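Side-chain contacts in glycerol-3-phosphate dehydrogenase [NAD(+)] (PDB 6IUY), which probably interconverts dihydroxyacetone phosphate and glycerol 3-phosphate with NAD, and through a second, phosphatase domain allows direct conversion of dihydroxyacetone phosphate to glycerol: residues 38-43 and 115-120; 490-495 and 515-520. All coordinates share one frame; numbering follows the deposited sequence.

The two interactions sit in the two different halves of this di-domain enzyme, on opposite sides of the chain's centre, with their nearest atoms about 29 Å apart. Both are buried and apolar across the interface, yet they join different elements. Interaction 1 packs a helix on a central strand of the haloacid dehalogenase-like domain, whose strand runs on into a magnesium site; its chemistry therefore passes from hydrocarbon to carboxylate within a few residues. Interaction 2 packs helix on helix in the C-terminal dehydrogenase region, near the dihydroxyacetone phosphate pocket, and residues of the second subunit reach it as well. No hydrogen bond crosses either contact.

Interaction 1: 38-43 and 115-120; sequences VCFDVD and ENLIAA. With MG (magnesium ion), chain F.
Phe40 carries the whole of the apolar contact, its ring reaching from strand 37-40 to helix 114-123. Leu117 comes to the rim of the ring: its CD2 lies in the ring plane, 3.9 Å from Phe40 CZ. Ile118 takes a face instead, with CG1 about 4.1 Å above the plane and displaced toward the rim on the side of Phe40 CE1. The ring is thus met at an edge and over a face by consecutive helix residues. For Leu117, a chi1 of 168° sets CG opposite the backbone N and aims the side chain at the strand, and chi2 (55°) turns the CD2 branch to the phenyl edge. A large flat ring suits this position because it can bridge strand and helix, while the branched aliphatic side chains fit around it without asking for polar partners. The surroundings continue the same chemistry: Ile118 also touches Val128 of the neighbouring strand, and Leu117 packs on helix 247-251.

Metal coordination begins one residue beyond the ring. Asp41 binds magnesium through OD2 at 2.1 Å, and Asp43 binds it through its backbone O, also at 2.1 Å; Asp206 supplies a third protein ligand. The other oxygen of Asp41, OD1, forms a salt bridge with Lys185, which helps fix the carboxylate's rotation. The side chain of Asp43 does not bind the metal, and its OD2 instead accepts a hydrogen bond from the backbone N of Ser51.

Aspartates following a central parallel strand, one giving a carboxylate oxygen and the next a main-chain carbonyl to magnesium, match the DxDx(T/V) signature of the haloacid dehalogenase fold, here with a helix packed on the strand that presents it.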
loop_
_atom_site.group_PDB
_atom_site.type_symbol
_atom_site.label_atom_id
_atom_site.label_comp_id
_atom_site.label_asym_id
_atom_site.label_seq_id
_atom_site.Cartn_x
_atom_site.Cartn_y
_atom_site.Cartn_z
ATOM N N VAL A 38 -27.124 -0.457 26.300
ATOM C CA VAL A 38 -28.134 -0.679 27.334
ATOM C C VAL A 38 -27.556 -0.299 28.705
ATOM O O VAL A 38 -26.525 -0.843 29.125
ATOM C CB VAL A 38 -28.597 -2.157 27.360
ATOM C CG1 VAL A 38 -29.764 -2.346 28.306
ATOM C CG2 VAL A 38 -28.964 -2.626 25.960
ATOM N N CYS A 39 -28.212 0.629 29.402
ATOM C CA CYS A 39 -27.768 1.028 30.741
ATOM C C CYS A 39 -28.620 0.394 31.847
ATOM O O CYS A 39 -29.852 0.504 31.843
ATOM C CB CYS A 39 -27.787 2.547 30.868
ATOM S SG CYS A 39 -26.877 3.384 29.557
ATOM N N PHE A 40 -27.968 -0.276 32.794
ATOM C CA PHE A 40 -28.705 -0.958 33.847
ATOM C C PHE A 40 -28.560 -0.224 35.176
ATOM O O PHE A 40 -27.447 0.135 35.581
ATOM C CB PHE A 40 -28.228 -2.404 34.015
ATOM C CG PHE A 40 -28.698 -3.339 32.935
ATOM C CD1 PHE A 40 -28.129 -3.306 31.670
ATOM C CD2 PHE A 40 -29.680 -4.281 33.195
ATOM C CE1 PHE A 40 -28.553 -4.175 30.675
ATOM C CE2 PHE A 40 -30.112 -5.153 32.208
ATOM C CZ PHE A 40 -29.549 -5.102 30.944
ATOM N N ASP A 41 -29.682 -0.021 35.857
ATOM C CA ASP A 41 -29.644 0.414 37.245
ATOM C C ASP A 41 -29.156 -0.774 38.042
ATOM O O ASP A 41 -29.394 -1.906 37.639
ATOM C CB ASP A 41 -31.018 0.878 37.728
ATOM C CG ASP A 41 -31.042 1.205 39.220
ATOM O OD1 ASP A 41 -30.249 2.063 39.680
ATOM O OD2 ASP A 41 -31.849 0.580 39.929
ATOM N N VAL A 42 -28.456 -0.534 39.149
ATOM C CA VAL A 42 -27.976 -1.620 39.998
ATOM C C VAL A 42 -29.063 -2.139 40.938
ATOM O O VAL A 42 -29.532 -3.281 40.813
ATOM C CB VAL A 42 -26.769 -1.173 40.839
ATOM C CG1 VAL A 42 -26.452 -2.202 41.905
ATOM C CG2 VAL A 42 -25.566 -0.949 39.949
ATOM N N ASP A 43 -29.473 -1.274 41.865
ATOM C CA ASP A 43 -30.409 -1.628 42.932
ATOM C C ASP A 43 -31.797 -2.073 42.460
ATOM O O ASP A 43 -32.606 -1.269 41.987
ATOM C CB ASP A 43 -30.545 -0.447 43.892
ATOM C CG ASP A 43 -29.243 -0.136 44.605
ATOM O OD1 ASP A 43 -28.563 0.844 44.223
ATOM O OD2 ASP A 43 -28.889 -0.893 45.530
ATOM N N GLU A 115 -27.218 -12.082 34.241
ATOM C CA GLU A 115 -25.891 -12.421 33.732
ATOM C C GLU A 115 -25.971 -12.926 32.296
ATOM O O GLU A 115 -25.209 -12.488 31.442
ATOM C CB GLU A 115 -25.217 -13.475 34.606
ATOM C CG GLU A 115 -25.254 -13.177 36.090
ATOM C CD GLU A 115 -24.651 -14.299 36.910
ATOM O OE1 GLU A 115 -23.454 -14.612 36.705
ATOM O OE2 GLU A 115 -25.380 -14.881 37.743
ATOM N N ASN A 116 -26.902 -13.836 32.029
ATOM C CA ASN A 116 -27.106 -14.321 30.666
ATOM C C ASN A 116 -27.502 -13.203 29.702
ATOM O O ASN A 116 -27.098 -13.209 28.544
ATOM C CB ASN A 116 -28.175 -15.430 30.615
ATOM C CG ASN A 116 -27.696 -16.731 31.211
ATOM O OD1 ASN A 116 -26.502 -16.917 31.447
ATOM N ND2 ASN A 116 -28.630 -17.650 31.460
ATOM N N LEU A 117 -28.313 -12.257 30.168
ATOM C CA LEU A 117 -28.737 -11.158 29.311
ATOM C C LEU A 117 -27.581 -10.211 28.989
ATOM O O LEU A 117 -27.393 -9.808 27.838
ATOM C CB LEU A 117 -29.868 -10.375 29.964
ATOM C CG LEU A 117 -30.181 -9.049 29.280
ATOM C CD1 LEU A 117 -30.474 -9.266 27.811
ATOM C CD2 LEU A 117 -31.371 -8.401 29.965
ATOM N N ILE A 118 -26.805 -9.854 30.005
ATOM C CA ILE A 118 -25.720 -8.912 29.805
ATOM C C ILE A 118 -24.635 -9.551 28.917
ATOM O O ILE A 118 -24.102 -8.894 28.021
ATOM C CB ILE A 118 -25.150 -8.422 31.165
ATOM C CG1 ILE A 118 -26.142 -7.433 31.800
ATOM C CG2 ILE A 118 -23.795 -7.748 30.981
ATOM C CD1 ILE A 118 -25.851 -7.056 33.252
ATOM N N ALA A 119 -24.342 -10.834 29.137
ATOM C CA ALA A 119 -23.391 -11.570 28.292
ATOM C C ALA A 119 -23.817 -11.573 26.829
ATOM O O ALA A 119 -22.996 -11.380 25.932
ATOM C CB ALA A 119 -23.231 -12.990 28.782
ATOM N N ALA A 120 -25.107 -11.798 26.599
ATOM C CA ALA A 120 -25.660 -11.794 25.260
ATOM C C ALA A 120 -25.465 -10.436 24.583
ATOM O O ALA A 120 -25.056 -10.360 23.415
ATOM C CB ALA A 120 -27.138 -12.159 25.300
HETATM MG MG MG F . -33.147 0.728 41.631
#

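Interaction 2: 490-495 and 515-520; sequences QGLSEM and CGVADL
Leu492 and Met495 meet Val517 and Leu520 where two helix segments pass roughly antiparallel, 148° between their directions and 11.1 Å between their axes. At the start of the first, Gln490 NE2 donates a nearly straight hydrogen bond (170°) to Glu494 OE1, 2.9 Å away, using the oxygen's anti lone pair; this polar pair stays off the interface. Gly491 turns no side chain to 515-520, which leaves the contact to the two larger residues after it. Leu492 spreads its atoms over two partners. Its CD2 presses on Val517 CG2 at 3.4 Å, tight for two methyl groups, the side chains crossing at about a right angle, while its CB rests 3.8 Å from Leu520 CD2. One turn on, Met495 runs past Leu520 in the opposite sense, placing SD 4.1 Å from CD1 of Leu520; the side chain also touches Lys464, which binds dihydroxyacetone phosphate.

Phe512 and Leu492 of the second subunit extend the apolar packing across the dimer interface. With only hydrocarbon and thioether groups meeting, the contact itself rests on shape fit and burial, with no directional bond between the segments.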
loop_
_atom_site.group_PDB
_atom_site.type_symbol
_atom_site.label_atom_id
_atom_site.label_comp_id
_atom_site.label_asym_id
_atom_site.label_seq_id
_atom_site.Cartn_x
_atom_site.Cartn_y
_atom_site.Cartn_z
ATOM N N GLN A 490 2.760 -1.713 -12.421
ATOM C CA GLN A 490 1.914 -0.879 -13.257
ATOM C C GLN A 490 0.419 -1.159 -12.984
ATOM O O GLN A 490 -0.419 -0.247 -12.936
ATOM C CB GLN A 490 2.248 -1.113 -14.719
ATOM C CG GLN A 490 1.419 -0.287 -15.693
ATOM C CD GLN A 490 1.736 1.204 -15.634
ATOM O OE1 GLN A 490 2.795 1.618 -15.147
ATOM N NE2 GLN A 490 0.813 2.017 -16.129
ATOM N N GLY A 491 0.089 -2.429 -12.792
ATOM C CA GLY A 491 -1.276 -2.805 -12.509
ATOM C C GLY A 491 -1.776 -2.181 -11.233
ATOM O O GLY A 491 -2.874 -1.635 -11.188
ATOM N N LEU A 492 -0.980 -2.263 -10.181
ATOM C CA LEU A 492 -1.387 -1.689 -8.909
ATOM C C LEU A 492 -1.546 -0.177 -9.049
ATOM O O LEU A 492 -2.483 0.426 -8.510
ATOM C CB LEU A 492 -0.372 -2.035 -7.823
ATOM C CG LEU A 492 -0.708 -1.558 -6.417
ATOM C CD1 LEU A 492 -2.091 -2.057 -6.025
ATOM C CD2 LEU A 492 0.363 -2.047 -5.434
ATOM N N SER A 493 -0.649 0.431 -9.815
ATOM C CA SER A 493 -0.664 1.883 -9.993
ATOM C C SER A 493 -1.893 2.326 -10.792
ATOM O O SER A 493 -2.454 3.404 -10.543
ATOM C CB SER A 493 0.653 2.358 -10.649
ATOM O OG SER A 493 0.432 3.300 -11.680
ATOM N N GLU A 494 -2.336 1.494 -11.728
ATOM C CA GLU A 494 -3.537 1.835 -12.492
ATOM C C GLU A 494 -4.832 1.529 -11.719
ATOM O O GLU A 494 -5.827 2.206 -11.908
ATOM C CB GLU A 494 -3.557 1.111 -13.827
ATOM C CG GLU A 494 -2.520 1.595 -14.791
ATOM C CD GLU A 494 -2.718 0.991 -16.144
ATOM O OE1 GLU A 494 -1.736 0.912 -16.922
ATOM O OE2 GLU A 494 -3.874 0.582 -16.425
ATOM N N MET A 495 -4.814 0.516 -10.859
ATOM C CA MET A 495 -5.930 0.285 -9.950
ATOM C C MET A 495 -6.151 1.550 -9.129
ATOM O O MET A 495 -7.258 2.106 -9.089
ATOM C CB MET A 495 -5.652 -0.913 -9.039
ATOM C CG MET A 495 -5.770 -2.268 -9.748
ATOM S SD MET A 495 -5.042 -3.634 -8.810
ATOM C CE MET A 495 -5.983 -3.646 -7.274
ATOM N N CYS A 515 -7.135 -6.341 0.884
ATOM C CA CYS A 515 -7.943 -6.217 -0.333
ATOM C C CYS A 515 -7.163 -5.641 -1.515
ATOM O O CYS A 515 -7.597 -5.767 -2.660
ATOM C CB CYS A 515 -9.164 -5.326 -0.077
ATOM S SG CYS A 515 -8.716 -3.701 0.660
ATOM N N GLY A 516 -6.030 -4.998 -1.238
ATOM C CA GLY A 516 -5.256 -4.330 -2.271
ATOM C C GLY A 516 -4.067 -5.148 -2.753
ATOM O O GLY A 516 -4.221 -6.041 -3.585
ATOM N N VAL A 517 -2.875 -4.851 -2.235
ATOM C CA VAL A 517 -1.678 -5.533 -2.710
ATOM C C VAL A 517 -1.698 -7.029 -2.406
ATOM O O VAL A 517 -1.236 -7.827 -3.212
ATOM C CB VAL A 517 -0.389 -4.924 -2.105
ATOM C CG1 VAL A 517 0.817 -5.598 -2.700
ATOM C CG2 VAL A 517 -0.314 -3.457 -2.415
ATOM N N ALA A 518 -2.224 -7.430 -1.252
ATOM C CA ALA A 518 -2.243 -8.852 -0.941
ATOM C C ALA A 518 -3.034 -9.648 -2.007
ATOM O O ALA A 518 -2.537 -10.622 -2.576
ATOM C CB ALA A 518 -2.822 -9.083 0.452
ATOM N N ASP A 519 -4.249 -9.212 -2.301
ATOM C CA ASP A 519 -5.112 -9.916 -3.259
ATOM C C ASP A 519 -4.475 -9.971 -4.650
ATOM O O ASP A 519 -4.523 -10.995 -5.329
ATOM C CB ASP A 519 -6.485 -9.230 -3.335
ATOM C CG ASP A 519 -7.553 -10.103 -4.002
ATOM O OD1 ASP A 519 -7.248 -11.272 -4.354
ATOM O OD2 ASP A 519 -8.707 -9.618 -4.167
ATOM N N LEU A 520 -3.905 -8.851 -5.081
ATOM C CA LEU A 520 -3.335 -8.752 -6.422
ATOM C C LEU A 520 -2.205 -9.772 -6.622
ATOM O O LEU A 520 -2.043 -10.364 -7.705
ATOM C CB LEU A 520 -2.836 -7.325 -6.658
ATOM C CG LEU A 520 -2.013 -7.038 -7.904
ATOM C CD1 LEU A 520 -2.882 -7.110 -9.142
ATOM C CD2 LEU A 520 -1.362 -5.683 -7.787
#